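Local coordinates for endonuclease IV (Thermus thermophilus, PDB 3AAM), which cleaves phosphodiester bonds at apurinic or apyrimidinic sites in DNA repair, and also has 3'-5' exonuclease activity, at residues 176-181 with 185-190; 207-212 with 216-221; 221-224 with 228-231. One frame throughout, in Å; residues are numbered along the deposited sequence.

Contact 1: residues 176-181 with 185-190; sequences AGYDVA and LGVLDA
Val187, reaching out of helix 184-194, sets its two methyl groups against the loop that follows helix 170-176, and nearly all of the apolar contact runs through them. CG2 does most of the touching. It lies 3.9 Å from Tyr178 CB, 3.7 Å from Asp179 C, and 4.1 Å from Val180 CG2, where the two valine side chains meet at about a right angle. CG1 turns to the tyrosine instead, 4.0 Å from Tyr178 CB and oblique to the ring. This division follows from the first torsion of Val187: with CG1 anti to the backbone N (chi1 175°), CG2 is anti to the carbonyl carbon, and both methyls reach the loop. Ala190, one turn further along the helix, also faces the tyrosine but more loosely.

Backbone interactions shape the loop. Gly177 ends helix 170-176 in a Schellman motif; at its backbone angles (phi 127°) a CB would collide with the carbonyl O of Ala176, so only glycine fits easily. Asp179 then centres an inverse gamma turn, with a weak hydrogen bond from Val180 N to Tyr178 O.

The polar ends look elsewhere. Tyr178 OH is hydrogen-bonded to the backbone N of Phe152, with whose ring the tyrosine stacks, while Asp179 OD1 accepts a hydrogen bond from Glu182 N.

Two consecutive helices of the TIM barrel are thus joined through a tight linker. The contact is made by methyl groups against one another, a tyrosine CB and the Asp179 peptide; with no polar bond between the two segments, it depends on apolar fit.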
loop_
_atom_site.group_PDB
_atom_site.type_symbol
_atom_site.label_atom_id
_atom_site.label_comp_id
_atom_site.label_asym_id
_atom_site.label_seq_id
_atom_site.Cartn_x
_atom_site.Cartn_y
_atom_site.Cartn_z
ATOM N N ALA A 176 -7.163 5.248 13.976
ATOM C CA ALA A 176 -6.600 4.595 15.150
ATOM C C ALA A 176 -6.334 5.554 16.305
ATOM O O ALA A 176 -6.180 5.118 17.448
ATOM C CB ALA A 176 -5.315 3.875 14.772
ATOM N N GLY A 177 -6.271 6.850 16.013
ATOM C CA GLY A 177 -6.020 7.818 17.068
ATOM C C GLY A 177 -4.858 8.768 16.825
ATOM O O GLY A 177 -4.593 9.647 17.646
ATOM N N TYR A 178 -4.150 8.593 15.715
ATOM C CA TYR A 178 -3.034 9.478 15.388
ATOM C C TYR A 178 -3.618 10.701 14.691
ATOM O O TYR A 178 -4.193 10.587 13.609
ATOM C CB TYR A 178 -2.044 8.767 14.468
ATOM C CG TYR A 178 -1.244 7.673 15.146
ATOM C CD1 TYR A 178 -0.195 7.985 16.012
ATOM C CD2 TYR A 178 -1.516 6.330 14.899
ATOM C CE1 TYR A 178 0.572 6.981 16.610
ATOM C CE2 TYR A 178 -0.759 5.318 15.494
ATOM C CZ TYR A 178 0.283 5.652 16.344
ATOM O OH TYR A 178 1.053 4.659 16.910
ATOM N N ASP A 179 -3.464 11.871 15.303
ATOM C CA ASP A 179 -4.030 13.093 14.737
ATOM C C ASP A 179 -3.302 13.633 13.504
ATOM O O ASP A 179 -2.582 14.630 13.577
ATOM C CB ASP A 179 -4.090 14.187 15.805
ATOM C CG ASP A 179 -5.088 15.275 15.462
ATOM O OD1 ASP A 179 -5.506 15.352 14.288
ATOM O OD2 ASP A 179 -5.455 16.052 16.368
ATOM N N VAL A 180 -3.514 12.988 12.362
ATOM C CA VAL A 180 -2.878 13.419 11.122
ATOM C C VAL A 180 -3.433 14.763 10.648
ATOM O O VAL A 180 -2.743 15.525 9.969
ATOM C CB VAL A 180 -3.090 12.387 9.998
ATOM C CG1 VAL A 180 -2.283 12.784 8.765
ATOM C CG2 VAL A 180 -2.693 10.998 10.483
ATOM N N ALA A 181 -4.677 15.051 11.016
ATOM C CA ALA A 181 -5.324 16.295 10.615
ATOM C C ALA A 181 -4.714 17.546 11.236
ATOM O O ALA A 181 -4.435 18.521 10.533
ATOM C CB ALA A 181 -6.813 16.236 10.949
ATOM N N LEU A 185 2.930 16.371 11.488
ATOM C CA LEU A 185 4.361 16.317 11.766
ATOM C C LEU A 185 4.624 15.425 12.977
ATOM O O LEU A 185 5.580 14.645 12.992
ATOM C CB LEU A 185 4.893 17.727 12.033
ATOM C CG LEU A 185 6.402 17.911 12.198
ATOM C CD1 LEU A 185 7.101 17.624 10.876
ATOM C CD2 LEU A 185 6.692 19.333 12.649
ATOM N N GLY A 186 3.770 15.548 13.990
ATOM C CA GLY A 186 3.920 14.747 15.190
ATOM C C GLY A 186 3.691 13.274 14.921
ATOM O O GLY A 186 4.329 12.412 15.526
ATOM N N VAL A 187 2.764 12.979 14.016
ATOM C CA VAL A 187 2.474 11.595 13.669
ATOM C C VAL A 187 3.687 10.990 12.972
ATOM O O VAL A 187 4.048 9.842 13.221
ATOM C CB VAL A 187 1.245 11.492 12.739
ATOM C CG1 VAL A 187 1.050 10.050 12.289
ATOM C CG2 VAL A 187 -0.000 11.972 13.472
ATOM N N LEU A 188 4.322 11.762 12.096
ATOM C CA LEU A 188 5.495 11.252 11.408
ATOM C C LEU A 188 6.658 11.124 12.385
ATOM O O LEU A 188 7.496 10.241 12.233
ATOM C CB LEU A 188 5.879 12.155 10.233
ATOM C CG LEU A 188 4.876 12.158 9.076
ATOM C CD1 LEU A 188 5.382 13.095 7.994
ATOM C CD2 LEU A 188 4.697 10.751 8.523
ATOM N N ASP A 189 6.706 11.996 13.391
ATOM C CA ASP A 189 7.779 11.918 14.381
ATOM C C ASP A 189 7.625 10.622 15.161
ATOM O O ASP A 189 8.607 9.956 15.481
ATOM C CB ASP A 189 7.727 13.087 15.373
ATOM C CG ASP A 189 7.877 14.439 14.704
ATOM O OD1 ASP A 189 8.552 14.530 13.658
ATOM O OD2 ASP A 189 7.327 15.423 15.243
ATOM N N ALA A 190 6.377 10.276 15.470
ATOM C CA ALA A 190 6.078 9.062 16.216
ATOM C C ALA A 190 6.438 7.836 15.393
ATOM O O ALA A 190 6.990 6.863 15.909
ATOM C CB ALA A 190 4.595 9.030 16.591
#

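Contact 2: residues 207-212 with 216-221; sequences DSVGGL and VDHHAH. With MN (manganese (II) ion), chain B.
Asp207 and Ala220 form an antiparallel hydrogen-bonded pair, the tight end of the contact. Asp207 N reaches Ala220 O at 3.1 Å, while Ala220 N returns to Asp207 O at 2.9 Å from well above the carbonyl plane; their CB atoms share one face, 3.9 Å apart. Next along, Val209 N meets His218 O almost head-on (2.9 Å, C=O...N 168°). The Asp207 carboxylate turns back to its own backbone, OD1 accepting Ser208 N at 2.6 Å, and also receives Ile227 N on OD1 and Gly228 N on OD2. An asparagine in place of Asp207 would probably leave one of these backbone N-H groups without its acceptor and let the loop at Ile227 and Gly228 shift.

This is the beta hairpin of strands 202-208 and 219-220, on which the barrel carries two manganese ligands: Asp217 through both carboxylate oxygens and His219 through NE2, at 2.3 Å, with His172 from elsewhere.

The solvent side begins at exposed side chains. Val209 CG2 lies over one face of the His218 ring in a CH-pi contact, 3.5 Å from its centroid, and Val216 CB rests 4.0 Å from Gly210 CA. Further along the hairpin a water stands in for direct pairing, donating to Ser208 OG and Val216 O and accepting from Gly210 N and His218 N.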
loop_
_atom_site.group_PDB
_atom_site.type_symbol
_atom_site.label_atom_id
_atom_site.label_comp_id
_atom_site.label_asym_id
_atom_site.label_seq_id
_atom_site.Cartn_x
_atom_site.Cartn_y
_atom_site.Cartn_z
ATOM N N ASP A 207 -7.476 9.974 2.604
ATOM C CA ASP A 207 -8.094 10.872 3.562
ATOM C C ASP A 207 -9.096 9.950 4.255
ATOM O O ASP A 207 -9.271 8.802 3.839
ATOM C CB ASP A 207 -8.807 12.049 2.897
ATOM C CG ASP A 207 -9.038 13.204 3.867
ATOM O OD1 ASP A 207 -9.211 12.939 5.079
ATOM O OD2 ASP A 207 -9.056 14.375 3.424
ATOM N N SER A 208 -9.757 10.442 5.291
ATOM C CA SER A 208 -10.673 9.614 6.064
ATOM C C SER A 208 -12.083 10.159 6.239
ATOM O O SER A 208 -12.272 11.343 6.502
ATOM C CB SER A 208 -10.046 9.378 7.444
ATOM O OG SER A 208 -10.927 8.739 8.348
ATOM N N VAL A 209 -13.068 9.278 6.090
ATOM C CA VAL A 209 -14.462 9.654 6.284
ATOM C C VAL A 209 -14.697 9.624 7.792
ATOM O O VAL A 209 -15.417 10.462 8.339
ATOM C CB VAL A 209 -15.425 8.653 5.594
ATOM C CG1 VAL A 209 -16.867 8.937 6.013
ATOM C CG2 VAL A 209 -15.294 8.760 4.087
ATOM N N GLY A 210 -14.071 8.658 8.458
ATOM C CA GLY A 210 -14.211 8.528 9.897
ATOM C C GLY A 210 -13.402 9.554 10.666
ATOM O O GLY A 210 -12.412 10.088 10.162
ATOM N N GLY A 211 -13.822 9.829 11.896
ATOM C CA GLY A 211 -13.127 10.800 12.718
ATOM C C GLY A 211 -11.950 10.233 13.488
ATOM O O GLY A 211 -11.698 9.026 13.465
ATOM N N LEU A 212 -11.238 11.115 14.183
ATOM C CA LEU A 212 -10.070 10.736 14.967
ATOM C C LEU A 212 -10.386 9.640 15.985
ATOM O O LEU A 212 -11.263 9.802 16.832
ATOM C CB LEU A 212 -9.511 11.968 15.687
ATOM C CG LEU A 212 -8.277 11.756 16.569
ATOM C CD1 LEU A 212 -7.119 11.258 15.722
ATOM C CD2 LEU A 212 -7.911 13.064 17.261
ATOM N N VAL A 216 -12.963 3.707 12.260
ATOM C CA VAL A 216 -13.642 3.545 10.981
ATOM C C VAL A 216 -12.609 3.629 9.860
ATOM O O VAL A 216 -11.816 4.568 9.809
ATOM C CB VAL A 216 -14.712 4.644 10.770
ATOM C CG1 VAL A 216 -15.264 4.573 9.354
ATOM C CG2 VAL A 216 -15.840 4.469 11.779
ATOM N N ASP A 217 -12.616 2.636 8.977
ATOM C CA ASP A 217 -11.692 2.583 7.850
ATOM C C ASP A 217 -12.487 2.846 6.578
ATOM O O ASP A 217 -12.974 1.920 5.936
ATOM C CB ASP A 217 -11.024 1.204 7.778
ATOM C CG ASP A 217 -10.041 1.082 6.620
ATOM O OD1 ASP A 217 -9.767 2.097 5.948
ATOM O OD2 ASP A 217 -9.533 -0.035 6.385
ATOM N N HIS A 218 -12.609 4.122 6.225
ATOM C CA HIS A 218 -13.364 4.534 5.048
ATOM C C HIS A 218 -12.568 5.635 4.340
ATOM O O HIS A 218 -12.582 6.792 4.760
ATOM C CB HIS A 218 -14.732 5.049 5.511
ATOM C CG HIS A 218 -15.713 5.276 4.404
ATOM N ND1 HIS A 218 -17.034 5.595 4.642
ATOM C CD2 HIS A 218 -15.571 5.238 3.058
ATOM C CE1 HIS A 218 -17.663 5.743 3.490
ATOM N NE2 HIS A 218 -16.798 5.532 2.513
ATOM N N HIS A 219 -11.875 5.267 3.268
ATOM C CA HIS A 219 -11.051 6.218 2.522
ATOM C C HIS A 219 -11.870 7.317 1.857
ATOM O O HIS A 219 -13.024 7.110 1.487
ATOM C CB HIS A 219 -10.252 5.516 1.421
ATOM C CG HIS A 219 -9.456 4.336 1.885
ATOM N ND1 HIS A 219 -8.759 3.531 1.009
ATOM C CD2 HIS A 219 -9.261 3.808 3.116
ATOM C CE1 HIS A 219 -8.172 2.556 1.680
ATOM N NE2 HIS A 219 -8.462 2.701 2.960
ATOM N N ALA A 220 -11.248 8.482 1.709
ATOM C CA ALA A 220 -11.866 9.624 1.054
ATOM C C ALA A 220 -10.826 10.265 0.141
ATOM O O ALA A 220 -9.624 10.191 0.413
ATOM C CB ALA A 220 -12.343 10.638 2.088
ATOM N N HIS A 221 -11.294 10.877 -0.943
ATOM C CA HIS A 221 -10.416 11.553 -1.897
ATOM C C HIS A 221 -9.677 12.687 -1.192
ATOM O O HIS A 221 -10.061 13.111 -0.099
ATOM C CB HIS A 221 -11.229 12.150 -3.050
ATOM C CG HIS A 221 -11.979 11.141 -3.861
ATOM N ND1 HIS A 221 -11.359 10.098 -4.515
ATOM C CD2 HIS A 221 -13.299 11.028 -4.141
ATOM C CE1 HIS A 221 -12.264 9.387 -5.165
ATOM N NE2 HIS A 221 -13.451 9.930 -4.953
HETATM MN MN MN B . -8.326 0.960 4.442
HETATM O O HOH W 1 -12.197 6.411 8.017
HETATM O O HOH W 2 -10.322 0.034 3.233
#

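Contact 3: residues 221-224 with 228-231; sequences HLLQ and GEGL
Leu222 and Leu223 both carry CG anti to their own carbonyl carbon (chi1 -58° and -64°), yet their side chains go to different partners in 228-231, because the backbone reverses between them. Leu222 sends CD2 to Leu231 CD1, 3.9 Å away, an oblique meeting of methyl ends between two buried side chains. Leu223 instead lays CD2 over the carboxylate end of Glu229. The glutamate is bent at chi2 (-68°), which folds its end back until Glu229 CD and Leu223 CD2 are 3.6 Å apart; the methyl is about as near to both carboxylate oxygens. This second pair is exposed, and here a hydrocarbon tip simply rests against a charged group. Leu223 CD2 also approaches Gly228 C, at 4.1 Å.

The backbone reversal is a type II beta turn from His221 to Gln224, closed by Gln224 N to His221 O at 3.0 Å; Leu223 takes its positive-phi position. Gly228 also has positive phi, a conformation glycine adopts easily. Between the two segments a water joins the backbones: it accepts from Leu223 N at 2.7 Å and donates to Gly228 O at 2.7 Å. Gly228 O also receives Leu231 N at 3.1 Å, so this one carbonyl serves both the water bridge and the bond from Leu231 N.

The turn lies in the loop between strand 219-220 and helix 230-235. Helix 253-267 borders it, with Trp258 NE1 bonded to Leu222 O and Trp266 against Glu229, while Leu231 packs inward on Leu205 and Asp207 of strand 202-208.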
loop_
_atom_site.group_PDB
_atom_site.type_symbol
_atom_site.label_atom_id
_atom_site.label_comp_id
_atom_site.label_asym_id
_atom_site.label_seq_id
_atom_site.Cartn_x
_atom_site.Cartn_y
_atom_site.Cartn_z
ATOM N N HIS A 221 -11.294 10.877 -0.943
ATOM C CA HIS A 221 -10.416 11.553 -1.897
ATOM C C HIS A 221 -9.677 12.687 -1.192
ATOM O O HIS A 221 -10.061 13.111 -0.099
ATOM C CB HIS A 221 -11.229 12.150 -3.050
ATOM C CG HIS A 221 -11.979 11.141 -3.861
ATOM N ND1 HIS A 221 -11.359 10.098 -4.515
ATOM C CD2 HIS A 221 -13.299 11.028 -4.141
ATOM C CE1 HIS A 221 -12.264 9.387 -5.165
ATOM N NE2 HIS A 221 -13.451 9.930 -4.953
ATOM N N LEU A 222 -8.619 13.185 -1.823
ATOM C CA LEU A 222 -7.858 14.283 -1.245
ATOM C C LEU A 222 -8.775 15.487 -1.036
ATOM O O LEU A 222 -9.597 15.811 -1.894
ATOM C CB LEU A 222 -6.690 14.652 -2.161
ATOM C CG LEU A 222 -5.727 13.493 -2.440
ATOM C CD1 LEU A 222 -4.649 13.955 -3.404
ATOM C CD2 LEU A 222 -5.112 12.994 -1.139
ATOM N N LEU A 223 -8.631 16.125 0.122
ATOM C CA LEU A 223 -9.426 17.290 0.516
ATOM C C LEU A 223 -10.907 16.999 0.750
ATOM O O LEU A 223 -11.672 17.913 1.051
ATOM C CB LEU A 223 -9.292 18.419 -0.516
ATOM C CG LEU A 223 -7.898 19.035 -0.695
ATOM C CD1 LEU A 223 -7.997 20.272 -1.589
ATOM C CD2 LEU A 223 -7.320 19.414 0.657
ATOM N N GLN A 224 -11.315 15.737 0.635
ATOM C CA GLN A 224 -12.719 15.388 0.832
ATOM C C GLN A 224 -13.013 14.649 2.136
ATOM O O GLN A 224 -14.150 14.237 2.382
ATOM C CB GLN A 224 -13.225 14.561 -0.352
ATOM C CG GLN A 224 -13.302 15.345 -1.652
ATOM C CD GLN A 224 -13.928 14.548 -2.774
ATOM O OE1 GLN A 224 -14.667 13.593 -2.531
ATOM N NE2 GLN A 224 -13.657 14.949 -4.013
ATOM N N GLY A 228 -8.040 16.410 5.510
ATOM C CA GLY A 228 -7.853 17.582 4.672
ATOM C C GLY A 228 -6.417 17.944 4.343
ATOM O O GLY A 228 -5.636 17.101 3.904
ATOM N N GLU A 229 -6.065 19.210 4.557
ATOM C CA GLU A 229 -4.719 19.679 4.260
ATOM C C GLU A 229 -3.649 19.011 5.111
ATOM O O GLU A 229 -2.455 19.194 4.872
ATOM C CB GLU A 229 -4.650 21.203 4.401
ATOM C CG GLU A 229 -5.519 21.945 3.390
ATOM C CD GLU A 229 -5.029 21.805 1.956
ATOM O OE1 GLU A 229 -4.162 20.948 1.689
ATOM O OE2 GLU A 229 -5.523 22.553 1.085
ATOM N N GLY A 230 -4.071 18.234 6.104
ATOM C CA GLY A 230 -3.105 17.534 6.927
ATOM C C GLY A 230 -2.297 16.601 6.040
ATOM O O GLY A 230 -1.111 16.367 6.276
ATOM N N LEU A 231 -2.944 16.065 5.007
ATOM C CA LEU A 231 -2.267 15.165 4.080
ATOM C C LEU A 231 -1.231 15.906 3.248
ATOM O O LEU A 231 -0.259 15.311 2.785
ATOM C CB LEU A 231 -3.274 14.473 3.154
ATOM C CG LEU A 231 -4.236 13.496 3.829
ATOM C CD1 LEU A 231 -5.058 12.794 2.765
ATOM C CD2 LEU A 231 -3.453 12.475 4.652
HETATM O O HOH W 3 -7.003 15.503 2.135
#

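The three contacts follow one another along the chain, from the end of helix 170-176 to the start of helix 230-235, within one TIM barrel. Contacts 1 and 2 have centres about 15 Å apart and touch where Leu212 CD1 packs on Gly177 and Asp179; helix 184-194 of the first leads into strand 202-208 of the second. Contacts 2 and 3 are closer, with centres about 10 Å apart, and share His221. Contacts 1 and 3, again about 15 Å apart, meet through Val180 and Leu231. These two side chains are about 13 and 12 Å from the manganese, so contact 2, with Asp217 and His219, carries the site and the other two flank it.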